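Local atomic coordinates of L-talarate/galactarate dehydratase (Salmonella typhimurium, PDB entry 2PP0), a protein that dehydrates L-talarate and galactarate to 5-keto-4-deoxy-D-glucarate with the help of magnesium, and also epimerizes L-talarate to galactarate. Residues S34-P39 and R386-T391; A61-E66 and I132-I137; D177-N182 and T211-A216. All blocks are in the same frame, centred on the assembly; numbering follows the deposited sequence.

Contact 1: S34-P39 and R386-T391; sequences SLAFLP and RWTQLT
Leu35 O accepts two backbone N-H groups from across the sheet, Gln389 N at 2.8 Å and Leu390 N at 3.2 Å, the signature of a classic beta bulge in which both residues face Leu35. The bulge lies where strand 388-395, from the end of the chain, runs antiparallel beside strand 28-40 as one of the two outermost strands, within this chain, of the four-stranded sheet of the enolase-superfamily capping domain. Leu390 N sits on a lone pair of the shared oxygen, and both donors stay in its carbonyl plane. Leu35 N returns a bond to Leu390 O at 2.8 Å. Past the bulge the register has moved by one residue, so Ala36 stands against Thr388 and Phe37 N reaches Trp387 O at 3.0 Å.

Side chains follow this ladder. Leu35 and Leu390 lie side by side, Leu35 CD2 to Leu390 CD1 3.8 Å, and both touch Tyr90 of helix 86-96. In Gln389, chi1 -80° sets CG beside the backbone N, the chain runs on extended, and the side chain crosses that of Phe37 at about a right angle; Gln389 OE1 comes obliquely to within 3.2 Å of Phe37 CD2, with the ring and amide planes 33° apart. Pro39 meets Trp387 tip to tip. Its CD lies over the indole, 3.7 Å from the centroid of the five-membered ring and 24° off the normal, a CH-pi contact, while Phe37 O sits over the same face. Pro355 and Leu356 also pack on this indole.

Farther out, Thr391 OG1 is bonded to Leu33 O, and Thr388 OG1 to Ala384 O in the short helix leading into the strand. One water links Thr388 with Ser34: it is hydrogen-bonded to Ser34 OG and donates to Thr388 OG1 at 2.9 Å.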
ATOM      1  N   SER B  34      11.573  -9.258  23.905  1.00 30.41           N
ATOM      2  CA  SER B  34      12.916  -9.414  24.437  1.00 31.08           C
ATOM      3  C   SER B  34      13.753  -8.161  24.230  1.00 32.94           C
ATOM      4  O   SER B  34      13.609  -7.463  23.221  1.00 32.50           O
ATOM      5  CB  SER B  34      13.628 -10.593  23.763  1.00 32.58           C
ATOM      6  OG  SER B  34      12.972 -11.822  24.026  1.00 32.42           O
ATOM      7  N   LEU B  35      14.609  -7.868  25.205  1.00 31.63           N
ATOM      8  CA  LEU B  35      15.522  -6.739  25.112  1.00 31.31           C
ATOM      9  C   LEU B  35      16.902  -7.362  25.178  1.00 31.52           C
ATOM     10  O   LEU B  35      17.288  -7.927  26.204  1.00 32.88           O
ATOM     11  CB  LEU B  35      15.348  -5.760  26.278  1.00 31.84           C
ATOM     12  CG  LEU B  35      16.426  -4.665  26.305  1.00 33.62           C
ATOM     13  CD1 LEU B  35      16.407  -3.902  24.984  1.00 31.67           C
ATOM     14  CD2 LEU B  35      16.196  -3.711  27.487  1.00 31.92           C
ATOM     15  N   ALA B  36      17.639  -7.278  24.080  1.00 31.31           N
ATOM     16  CA  ALA B  36      18.975  -7.848  24.031  1.00 32.18           C
ATOM     17  C   ALA B  36      19.982  -6.777  23.670  1.00 32.35           C
ATOM     18  O   ALA B  36      19.618  -5.720  23.158  1.00 32.30           O
ATOM     19  CB  ALA B  36      19.022  -8.981  23.002  1.00 31.75           C
ATOM     20  N   PHE B  37      21.251  -7.050  23.943  1.00 32.75           N
ATOM     21  CA  PHE B  37      22.302  -6.110  23.614  1.00 34.25           C
ATOM     22  C   PHE B  37      23.391  -6.778  22.797  1.00 36.07           C
ATOM     23  O   PHE B  37      24.007  -7.760  23.221  1.00 37.57           O
ATOM     24  CB  PHE B  37      22.870  -5.483  24.886  1.00 35.05           C
ATOM     25  CG  PHE B  37      21.977  -4.431  25.478  1.00 35.52           C
ATOM     26  CD1 PHE B  37      22.004  -3.126  24.993  1.00 34.99           C
ATOM     27  CD2 PHE B  37      21.069  -4.754  26.480  1.00 35.82           C
ATOM     28  CE1 PHE B  37      21.138  -2.162  25.497  1.00 34.80           C
ATOM     29  CE2 PHE B  37      20.196  -3.794  26.991  1.00 34.58           C
ATOM     30  CZ  PHE B  37      20.232  -2.498  26.497  1.00 34.05           C
ATOM     31  N   LEU B  38      23.599  -6.235  21.607  1.00 36.53           N
ATOM     32  CA  LEU B  38      24.592  -6.717  20.667  1.00 38.10           C
ATOM     33  C   LEU B  38      25.885  -5.956  20.937  1.00 38.97           C
ATOM     34  O   LEU B  38      25.960  -4.747  20.718  1.00 38.51           O
ATOM     35  CB  LEU B  38      24.101  -6.442  19.246  1.00 39.78           C
ATOM     36  CG  LEU B  38      25.002  -6.760  18.058  1.00 42.49           C
ATOM     37  CD1 LEU B  38      25.105  -8.263  17.903  1.00 43.89           C
ATOM     38  CD2 LEU B  38      24.419  -6.138  16.795  1.00 42.50           C
ATOM     39  N   PRO B  39      26.920  -6.652  21.425  1.00 39.41           N
ATOM     40  CA  PRO B  39      28.197  -5.997  21.718  1.00 38.66           C
ATOM     41  C   PRO B  39      29.102  -5.756  20.512  1.00 39.03           C
ATOM     42  O   PRO B  39      29.165  -6.570  19.588  1.00 39.10           O
ATOM     43  CB  PRO B  39      28.834  -6.940  22.735  1.00 40.59           C
ATOM     44  CG  PRO B  39      28.364  -8.288  22.257  1.00 39.79           C
ATOM     45  CD  PRO B  39      26.899  -8.031  21.950  1.00 39.53           C
ATOM     46  N   ARG B 386      21.268 -15.677  24.265  1.00 38.12           N
ATOM     47  CA  ARG B 386      22.366 -15.432  25.192  1.00 40.19           C
ATOM     48  C   ARG B 386      22.496 -13.936  25.467  1.00 39.49           C
ATOM     49  O   ARG B 386      22.829 -13.533  26.577  1.00 38.80           O
ATOM     50  CB  ARG B 386      23.693 -15.938  24.615  1.00 42.47           C
ATOM     51  CG  ARG B 386      24.093 -17.361  24.998  1.00 46.85           C
ATOM     52  CD  ARG B 386      25.522 -17.634  24.517  1.00 50.47           C
ATOM     53  NE  ARG B 386      26.435 -16.553  24.913  1.00 55.54           N
ATOM     54  CZ  ARG B 386      27.679 -16.410  24.459  1.00 56.90           C
ATOM     55  NH1 ARG B 386      28.172 -17.282  23.585  1.00 57.81           N
ATOM     56  NH2 ARG B 386      28.430 -15.389  24.864  1.00 55.11           N
ATOM     57  N   TRP B 387      22.240 -13.119  24.449  1.00 37.82           N
ATOM     58  CA  TRP B 387      22.347 -11.671  24.594  1.00 36.76           C
ATOM     59  C   TRP B 387      21.099 -10.982  25.132  1.00 36.60           C
ATOM     60  O   TRP B 387      21.074  -9.760  25.268  1.00 37.36           O
ATOM     61  CB  TRP B 387      22.734 -11.033  23.260  1.00 36.25           C
ATOM     62  CG  TRP B 387      24.176 -11.218  22.898  1.00 36.13           C
ATOM     63  CD1 TRP B 387      25.223 -11.368  23.759  1.00 35.12           C
ATOM     64  CD2 TRP B 387      24.738 -11.204  21.581  1.00 36.05           C
ATOM     65  NE1 TRP B 387      26.403 -11.442  23.063  1.00 35.95           N
ATOM     66  CE2 TRP B 387      26.136 -11.343  21.724  1.00 36.11           C
ATOM     67  CE3 TRP B 387      24.198 -11.082  20.293  1.00 36.87           C
ATOM     68  CZ2 TRP B 387      27.003 -11.364  20.627  1.00 37.00           C
ATOM     69  CZ3 TRP B 387      25.060 -11.103  19.203  1.00 36.60           C
ATOM     70  CH2 TRP B 387      26.448 -11.242  19.378  1.00 38.23           C
ATOM     71  N   THR B 388      20.063 -11.754  25.433  1.00 35.67           N
ATOM     72  CA  THR B 388      18.833 -11.182  25.964  1.00 36.77           C
ATOM     73  C   THR B 388      19.019 -10.868  27.449  1.00 37.71           C
ATOM     74  O   THR B 388      19.441 -11.730  28.221  1.00 37.51           O
ATOM     75  CB  THR B 388      17.651 -12.155  25.794  1.00 35.78           C
ATOM     76  OG1 THR B 388      17.380 -12.335  24.397  1.00 35.88           O
ATOM     77  CG2 THR B 388      16.412 -11.621  26.482  1.00 35.21           C
ATOM     78  N   GLN B 389      18.714  -9.632  27.840  1.00 36.82           N
ATOM     79  CA  GLN B 389      18.847  -9.225  29.234  1.00 37.69           C
ATOM     80  C   GLN B 389      17.500  -9.173  29.934  1.00 36.44           C
ATOM     81  O   GLN B 389      17.405  -9.444  31.124  1.00 35.87           O
ATOM     82  CB  GLN B 389      19.544  -7.865  29.332  1.00 39.31           C
ATOM     83  CG  GLN B 389      21.062  -7.950  29.188  1.00 43.27           C
ATOM     84  CD  GLN B 389      21.733  -6.587  29.184  1.00 45.85           C
ATOM     85  OE1 GLN B 389      21.144  -5.588  29.603  1.00 48.11           O
ATOM     86  NE2 GLN B 389      22.979  -6.543  28.721  1.00 46.82           N
ATOM     87  N   LEU B 390      16.456  -8.828  29.189  1.00 35.71           N
ATOM     88  CA  LEU B 390      15.109  -8.753  29.746  1.00 34.72           C
ATOM     89  C   LEU B 390      14.135  -9.417  28.783  1.00 34.57           C
ATOM     90  O   LEU B 390      14.354  -9.416  27.575  1.00 33.84           O
ATOM     91  CB  LEU B 390      14.690  -7.289  29.951  1.00 34.36           C
ATOM     92  CG  LEU B 390      15.440  -6.442  30.987  1.00 36.38           C
ATOM     93  CD1 LEU B 390      15.010  -4.982  30.879  1.00 36.43           C
ATOM     94  CD2 LEU B 390      15.156  -6.974  32.386  1.00 35.57           C
ATOM     95  N   THR B 391      13.061  -9.984  29.319  1.00 34.80           N
ATOM     96  CA  THR B 391      12.046 -10.618  28.484  1.00 35.76           C
ATOM     97  C   THR B 391      10.740 -10.707  29.262  1.00 35.52           C
ATOM     98  O   THR B 391      10.740 -10.643  30.492  1.00 34.15           O
ATOM     99  CB  THR B 391      12.484 -12.035  28.032  1.00 36.75           C
ATOM    100  OG1 THR B 391      11.523 -12.554  27.103  1.00 39.90           O
ATOM    101  CG2 THR B 391      12.584 -12.976  29.222  1.00 38.45           C
TER
HETATM  102  O   HOH W   1      14.961 -13.688  23.610  1.00 34.92           O

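Contact 2: A61-E66 and I132-I137; sequences AIIIAE and ISPIDI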
ATOM      1  N   ALA B  61      21.143  -1.949  21.124  1.00 28.82           N
ATOM      2  CA  ALA B  61      19.987  -2.501  21.809  1.00 29.35           C
ATOM      3  C   ALA B  61      19.085  -3.091  20.729  1.00 29.82           C
ATOM      4  O   ALA B  61      18.907  -2.491  19.669  1.00 30.25           O
ATOM      5  CB  ALA B  61      19.244  -1.409  22.566  1.00 29.02           C
ATOM      6  N   ILE B  62      18.530  -4.267  20.997  1.00 29.58           N
ATOM      7  CA  ILE B  62      17.645  -4.928  20.045  1.00 28.72           C
ATOM      8  C   ILE B  62      16.375  -5.340  20.773  1.00 28.49           C
ATOM      9  O   ILE B  62      16.434  -6.085  21.748  1.00 31.23           O
ATOM     10  CB  ILE B  62      18.299  -6.208  19.453  1.00 30.86           C
ATOM     11  CG1 ILE B  62      19.593  -5.855  18.710  1.00 30.68           C
ATOM     12  CG2 ILE B  62      17.315  -6.908  18.518  1.00 28.05           C
ATOM     13  CD1 ILE B  62      19.391  -5.038  17.444  1.00 32.60           C
ATOM     14  N   ILE B  63      15.229  -4.846  20.322  1.00 27.33           N
ATOM     15  CA  ILE B  63      13.969  -5.222  20.954  1.00 28.32           C
ATOM     16  C   ILE B  63      13.271  -6.169  19.984  1.00 30.78           C
ATOM     17  O   ILE B  63      12.962  -5.806  18.846  1.00 31.39           O
ATOM     18  CB  ILE B  63      13.071  -3.997  21.253  1.00 27.16           C
ATOM     19  CG1 ILE B  63      13.805  -3.010  22.175  1.00 27.64           C
ATOM     20  CG2 ILE B  63      11.797  -4.444  21.965  1.00 26.90           C
ATOM     21  CD1 ILE B  63      14.937  -2.242  21.499  1.00 30.02           C
ATOM     22  N   ILE B  64      13.038  -7.392  20.441  1.00 31.93           N
ATOM     23  CA  ILE B  64      12.427  -8.424  19.614  1.00 30.85           C
ATOM     24  C   ILE B  64      11.009  -8.753  20.039  1.00 30.87           C
ATOM     25  O   ILE B  64      10.687  -8.760  21.227  1.00 31.54           O
ATOM     26  CB  ILE B  64      13.254  -9.726  19.692  1.00 31.54           C
ATOM     27  CG1 ILE B  64      14.721  -9.418  19.425  1.00 31.35           C
ATOM     28  CG2 ILE B  64      12.741 -10.749  18.685  1.00 29.59           C
ATOM     29  CD1 ILE B  64      15.648 -10.571  19.761  1.00 32.74           C
ATOM     30  N   ALA B  65      10.156  -9.021  19.056  1.00 30.52           N
ATOM     31  CA  ALA B  65       8.782  -9.411  19.328  1.00 30.05           C
ATOM     32  C   ALA B  65       8.525 -10.734  18.615  1.00 31.45           C
ATOM     33  O   ALA B  65       8.925 -10.921  17.464  1.00 31.68           O
ATOM     34  CB  ALA B  65       7.806  -8.353  18.831  1.00 30.35           C
ATOM     35  N   GLU B  66       7.877 -11.655  19.316  1.00 31.54           N
ATOM     36  CA  GLU B  66       7.532 -12.959  18.756  1.00 30.79           C
ATOM     37  C   GLU B  66       6.045 -13.113  19.028  1.00 30.49           C
ATOM     38  O   GLU B  66       5.597 -12.937  20.163  1.00 28.88           O
ATOM     39  CB  GLU B  66       8.328 -14.063  19.450  1.00 31.20           C
ATOM     40  CG  GLU B  66       9.830 -13.923  19.278  1.00 31.41           C
ATOM     41  CD  GLU B  66      10.607 -14.903  20.133  1.00 35.94           C
ATOM     42  OE1 GLU B  66      10.510 -16.123  19.875  1.00 35.15           O
ATOM     43  OE2 GLU B  66      11.309 -14.455  21.069  1.00 34.80           O
ATOM     44  N   ILE B 132       6.263  -0.141  18.729  1.00 28.50           N
ATOM     45  CA  ILE B 132       5.248  -0.849  17.945  1.00 29.22           C
ATOM     46  C   ILE B 132       5.966  -1.583  16.802  1.00 29.54           C
ATOM     47  O   ILE B 132       5.555  -2.669  16.389  1.00 31.93           O
ATOM     48  CB  ILE B 132       4.192   0.145  17.361  1.00 28.80           C
ATOM     49  CG1 ILE B 132       3.379   0.766  18.499  1.00 27.68           C
ATOM     50  CG2 ILE B 132       3.253  -0.573  16.387  1.00 27.03           C
ATOM     51  CD1 ILE B 132       2.330   1.768  18.038  1.00 27.20           C
ATOM     52  N   SER B 133       7.054  -0.991  16.317  1.00 28.94           N
ATOM     53  CA  SER B 133       7.850  -1.557  15.223  1.00 29.28           C
ATOM     54  C   SER B 133       8.083  -3.075  15.256  1.00 29.98           C
ATOM     55  O   SER B 133       7.812  -3.770  14.270  1.00 29.62           O
ATOM     56  CB  SER B 133       9.206  -0.855  15.138  1.00 28.80           C
ATOM     57  OG  SER B 133       9.076   0.433  14.568  1.00 33.24           O
ATOM     58  N   PRO B 134       8.603  -3.608  16.377  1.00 28.76           N
ATOM     59  CA  PRO B 134       8.845  -5.059  16.452  1.00 28.93           C
ATOM     60  C   PRO B 134       7.566  -5.849  16.188  1.00 28.40           C
ATOM     61  O   PRO B 134       7.567  -6.857  15.476  1.00 29.98           O
ATOM     62  CB  PRO B 134       9.333  -5.262  17.888  1.00 29.17           C
ATOM     63  CG  PRO B 134       9.919  -3.912  18.259  1.00 28.82           C
ATOM     64  CD  PRO B 134       8.940  -2.948  17.653  1.00 29.27           C
ATOM     65  N   ILE B 135       6.475  -5.379  16.780  1.00 27.90           N
ATOM     66  CA  ILE B 135       5.178  -6.019  16.639  1.00 26.20           C
ATOM     67  C   ILE B 135       4.646  -5.924  15.207  1.00 25.57           C
ATOM     68  O   ILE B 135       4.233  -6.936  14.622  1.00 23.76           O
ATOM     69  CB  ILE B 135       4.178  -5.397  17.634  1.00 26.49           C
ATOM     70  CG1 ILE B 135       4.621  -5.734  19.064  1.00 29.22           C
ATOM     71  CG2 ILE B 135       2.774  -5.914  17.374  1.00 27.90           C
ATOM     72  CD1 ILE B 135       3.912  -4.933  20.151  1.00 28.48           C
ATOM     73  N   ASP B 136       4.671  -4.719  14.644  1.00 23.81           N
ATOM     74  CA  ASP B 136       4.200  -4.496  13.281  1.00 25.50           C
ATOM     75  C   ASP B 136       4.977  -5.379  12.308  1.00 25.80           C
ATOM     76  O   ASP B 136       4.393  -6.019  11.433  1.00 26.06           O
ATOM     77  CB  ASP B 136       4.384  -3.023  12.884  1.00 25.53           C
ATOM     78  CG  ASP B 136       3.904  -2.731  11.462  1.00 24.22           C
ATOM     79  OD1 ASP B 136       2.677  -2.662  11.249  1.00 23.43           O
ATOM     80  OD2 ASP B 136       4.750  -2.571  10.558  1.00 24.88           O
ATOM     81  N   ILE B 137       6.296  -5.404  12.471  1.00 26.14           N
ATOM     82  CA  ILE B 137       7.169  -6.188  11.613  1.00 26.97           C
ATOM     83  C   ILE B 137       6.874  -7.689  11.766  1.00 28.02           C
ATOM     84  O   ILE B 137       6.832  -8.421  10.772  1.00 27.66           O
ATOM     85  CB  ILE B 137       8.656  -5.866  11.920  1.00 26.95           C
ATOM     86  CG1 ILE B 137       8.967  -4.422  11.483  1.00 28.03           C
ATOM     87  CG2 ILE B 137       9.580  -6.828  11.197  1.00 26.19           C
ATOM     88  CD1 ILE B 137      10.404  -3.972  11.790  1.00 28.43           C
TER
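Pro134 presses its pyrrolidine ring against Ile63 and Ala65, neighbours on one face of strand 57-69. Two ring atoms do most of the touching. Pro134 CB lies 3.6 Å from Ala65 CB, at the point where the CA atoms of Ala65 and Pro134 are 5.2 Å apart. Pro134 CG lies 3.6 Å from Ile63 O and 4.2 Å from Ile63 CG2.

The branching of Ile63 explains why it offers that methyl. CG2 is anti to the backbone N and stays on the helix side, while CG1 is anti to the carbonyl carbon; CD1 then swings away from the helix (chi2 72°), back toward the Ala61 end of the strand. Ile135 CG1 lies 4.1 Å from Ala65 CB. From there the Ile135 chain continues extended and does not wrap round the alanine; Leu100 also packs on Ile135. Ile64, pointing to the other face of the sheet, meets Leu380.

Proline has no N-H to give, and the helix is kinked here: the nitrogens of Pro134 and Ile135 lack bonds to the preceding turn. Regular bonding resumes with Asp136 N to Ile132 O, 2.8 Å. Polar groups on other sides of the helix find partners elsewhere. Ser133 OG bonds to Val129 O within the helix and also to Pro303 O; that second bond, with the one from Asp136 OD1 to Ser309 OG, ties the helix to the region that follows strand 297-298.

Helix and strand run in broadly the same direction, crossing at -39°. This wholly buried apolar layer, a long helix laid on an antiparallel sheet, is part of the core of the N-terminal alpha+beta capping domain of the mandelate racemase and muconate lactonizing enzyme family.

Contact 3: D177-N182 and T211-A216; sequences DQVLKN and TAVREA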
ATOM      1  N   ASP B 177      44.795   3.310   6.056  1.00 45.23           N
ATOM      2  CA  ASP B 177      45.288   2.046   5.512  1.00 46.31           C
ATOM      3  C   ASP B 177      44.339   0.881   5.787  1.00 45.24           C
ATOM      4  O   ASP B 177      44.224  -0.033   4.972  1.00 46.65           O
ATOM      5  CB  ASP B 177      46.684   1.718   6.062  1.00 48.41           C
ATOM      6  CG  ASP B 177      46.681   1.432   7.555  1.00 51.04           C
ATOM      7  OD1 ASP B 177      47.699   0.903   8.056  1.00 53.80           O
ATOM      8  OD2 ASP B 177      45.675   1.736   8.231  1.00 53.72           O
ATOM      9  N   GLN B 178      43.661   0.911   6.931  1.00 44.99           N
ATOM     10  CA  GLN B 178      42.724  -0.151   7.280  1.00 44.06           C
ATOM     11  C   GLN B 178      41.432  -0.007   6.471  1.00 44.29           C
ATOM     12  O   GLN B 178      40.794  -1.005   6.122  1.00 44.77           O
ATOM     13  CB  GLN B 178      42.409  -0.124   8.779  1.00 44.13           C
ATOM     14  CG  GLN B 178      41.383  -1.169   9.205  1.00 44.47           C
ATOM     15  CD  GLN B 178      41.907  -2.596   9.111  1.00 46.97           C
ATOM     16  OE1 GLN B 178      41.158  -3.522   8.793  1.00 47.20           O
ATOM     17  NE2 GLN B 178      43.191  -2.782   9.405  1.00 46.07           N
ATOM     18  N   VAL B 179      41.041   1.233   6.182  1.00 42.88           N
ATOM     19  CA  VAL B 179      39.837   1.468   5.387  1.00 42.01           C
ATOM     20  C   VAL B 179      40.080   0.873   4.004  1.00 42.59           C
ATOM     21  O   VAL B 179      39.183   0.276   3.408  1.00 42.92           O
ATOM     22  CB  VAL B 179      39.531   2.978   5.222  1.00 41.07           C
ATOM     23  CG1 VAL B 179      38.434   3.182   4.173  1.00 39.01           C
ATOM     24  CG2 VAL B 179      39.098   3.571   6.554  1.00 39.83           C
ATOM     25  N   LEU B 180      41.304   1.042   3.503  1.00 42.53           N
ATOM     26  CA  LEU B 180      41.680   0.526   2.193  1.00 42.83           C
ATOM     27  C   LEU B 180      41.733  -1.001   2.186  1.00 43.08           C
ATOM     28  O   LEU B 180      41.466  -1.633   1.163  1.00 43.48           O
ATOM     29  CB  LEU B 180      43.033   1.103   1.771  1.00 43.06           C
ATOM     30  CG  LEU B 180      43.041   2.621   1.570  1.00 43.25           C
ATOM     31  CD1 LEU B 180      44.453   3.096   1.256  1.00 43.04           C
ATOM     32  CD2 LEU B 180      42.086   2.995   0.443  1.00 43.37           C
ATOM     33  N   LYS B 181      42.079  -1.592   3.327  1.00 43.91           N
ATOM     34  CA  LYS B 181      42.129  -3.047   3.431  1.00 44.22           C
ATOM     35  C   LYS B 181      40.705  -3.601   3.469  1.00 44.40           C
ATOM     36  O   LYS B 181      40.441  -4.696   2.965  1.00 45.03           O
ATOM     37  CB  LYS B 181      42.878  -3.483   4.694  1.00 44.16           C
ATOM     38  CG  LYS B 181      44.378  -3.210   4.678  1.00 45.36           C
ATOM     39  CD  LYS B 181      45.040  -3.743   5.941  1.00 45.28           C
ATOM     40  CE  LYS B 181      46.510  -3.352   6.009  1.00 46.38           C
ATOM     41  NZ  LYS B 181      47.163  -3.845   7.260  1.00 48.71           N
ATOM     42  N   ASN B 182      39.787  -2.849   4.071  1.00 43.90           N
ATOM     43  CA  ASN B 182      38.397  -3.293   4.146  1.00 43.20           C
ATOM     44  C   ASN B 182      37.768  -3.231   2.758  1.00 42.31           C
ATOM     45  O   ASN B 182      36.941  -4.074   2.408  1.00 43.38           O
ATOM     46  CB  ASN B 182      37.593  -2.421   5.118  1.00 42.93           C
ATOM     47  CG  ASN B 182      38.138  -2.473   6.533  1.00 42.69           C
ATOM     48  OD1 ASN B 182      38.538  -3.534   7.022  1.00 42.62           O
ATOM     49  ND2 ASN B 182      38.140  -1.326   7.206  1.00 41.93           N
ATOM     50  N   THR B 211      39.956  10.807  -1.455  1.00 43.19           N
ATOM     51  CA  THR B 211      40.763  10.729  -2.671  1.00 43.93           C
ATOM     52  C   THR B 211      41.506   9.396  -2.739  1.00 44.00           C
ATOM     53  O   THR B 211      41.639   8.800  -3.811  1.00 43.99           O
ATOM     54  CB  THR B 211      41.800  11.879  -2.749  1.00 45.10           C
ATOM     55  OG1 THR B 211      42.714  11.785  -1.647  1.00 49.22           O
ATOM     56  CG2 THR B 211      41.101  13.229  -2.712  1.00 42.53           C
ATOM     57  N   ALA B 212      41.985   8.932  -1.588  1.00 43.95           N
ATOM     58  CA  ALA B 212      42.707   7.669  -1.516  1.00 43.88           C
ATOM     59  C   ALA B 212      41.781   6.495  -1.833  1.00 44.86           C
ATOM     60  O   ALA B 212      42.198   5.524  -2.468  1.00 46.27           O
ATOM     61  CB  ALA B 212      43.318   7.494  -0.132  1.00 43.13           C
ATOM     62  N   VAL B 213      40.528   6.585  -1.387  1.00 44.73           N
ATOM     63  CA  VAL B 213      39.553   5.524  -1.629  1.00 44.28           C
ATOM     64  C   VAL B 213      39.102   5.473  -3.088  1.00 44.83           C
ATOM     65  O   VAL B 213      38.980   4.389  -3.663  1.00 45.09           O
ATOM     66  CB  VAL B 213      38.310   5.678  -0.729  1.00 43.76           C
ATOM     67  CG1 VAL B 213      37.282   4.606  -1.077  1.00 42.78           C
ATOM     68  CG2 VAL B 213      38.712   5.561   0.730  1.00 43.03           C
ATOM     69  N   ARG B 214      38.844   6.633  -3.687  1.00 44.93           N
ATOM     70  CA  ARG B 214      38.434   6.661  -5.089  1.00 46.30           C
ATOM     71  C   ARG B 214      39.581   6.144  -5.947  1.00 47.90           C
ATOM     72  O   ARG B 214      39.374   5.413  -6.917  1.00 48.40           O
ATOM     73  CB  ARG B 214      38.071   8.082  -5.530  1.00 45.67           C
ATOM     74  CG  ARG B 214      37.969   8.249  -7.051  1.00 45.51           C
ATOM     75  CD  ARG B 214      37.007   7.235  -7.675  1.00 45.22           C
ATOM     76  NE  ARG B 214      35.604   7.598  -7.498  1.00 44.53           N
ATOM     77  CZ  ARG B 214      34.593   6.740  -7.591  1.00 44.79           C
ATOM     78  NH1 ARG B 214      34.825   5.459  -7.855  1.00 42.26           N
ATOM     79  NH2 ARG B 214      33.347   7.163  -7.424  1.00 44.24           N
ATOM     80  N   GLU B 215      40.797   6.532  -5.576  1.00 49.15           N
ATOM     81  CA  GLU B 215      41.989   6.120  -6.301  1.00 49.72           C
ATOM     82  C   GLU B 215      42.097   4.594  -6.315  1.00 49.04           C
ATOM     83  O   GLU B 215      42.347   3.989  -7.358  1.00 49.26           O
ATOM     84  CB  GLU B 215      43.225   6.736  -5.637  1.00 52.31           C
ATOM     85  CG  GLU B 215      44.509   6.636  -6.450  1.00 56.65           C
ATOM     86  CD  GLU B 215      44.942   5.204  -6.678  1.00 59.91           C
ATOM     87  OE1 GLU B 215      45.112   4.469  -5.680  1.00 61.10           O
ATOM     88  OE2 GLU B 215      45.112   4.815  -7.856  1.00 61.59           O
ATOM     89  N   ALA B 216      41.896   3.977  -5.156  1.00 47.59           N
ATOM     90  CA  ALA B 216      41.981   2.529  -5.033  1.00 46.71           C
ATOM     91  C   ALA B 216      40.843   1.793  -5.731  1.00 46.52           C
ATOM     92  O   ALA B 216      41.046   0.715  -6.287  1.00 46.06           O
ATOM     93  CB  ALA B 216      42.022   2.137  -3.558  1.00 47.04           C
TER
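Leu180 reaches across to Val213 and Ala216 with one methyl. Its CB starts out alongside the neighbouring helix instead of facing it, and CG, anti to the carbonyl carbon (chi1 -64°), turns the branch inward. CD1, anti to CA (chi2 176°), ends 4.7 Å from Ala212 CB, a loose approach. CD2 goes deeper: Leu180 CD2 lies 3.9 Å from Ala212 O, 4.1 Å from Ala216 CB and 4.2 Å from Val213 CG2, resting on one turn of helix 203-217. These are successive helices of the modified TIM barrel of the enolase superfamily, joined through strand 194-197, which carries Lys195 and the catalytic Lys197. Their short segments run roughly parallel, at -30°, with axes 10.3 Å apart, a spacing that lets apolar tips meet without close backbone contact.

On the barrel side of Leu180, Val179 and Val213 cross at about a right angle. Val179 CG1 meets Val213 CG2, 4.2 Å away. Val213 also packs on Leu223 of strand 223-226, and Val179 on Thr174 in the loop ahead of its helix.

Overall arrangement
Contacts 1 and 2 belong to one sheet: strands 28-40 and 57-69 are neighbours in it, with Ile62 N and Ile64 N probably bonded to Ala36 O and Ser34 O, and the contact centres lie 13 Å apart. Contact 3 sits in the barrel domain, with its centre 35 Å from that of contact 1 and 37 Å from that of contact 2. Along the chain, contact 2 closes before contact 3 opens, and both are nested inside the loop closed by contact 1. The chain's end thus returns, after the barrel, to complete the capping sheet. Substrate-binding residues come from both domains, and contacts 1 and 3 both touch the second subunit.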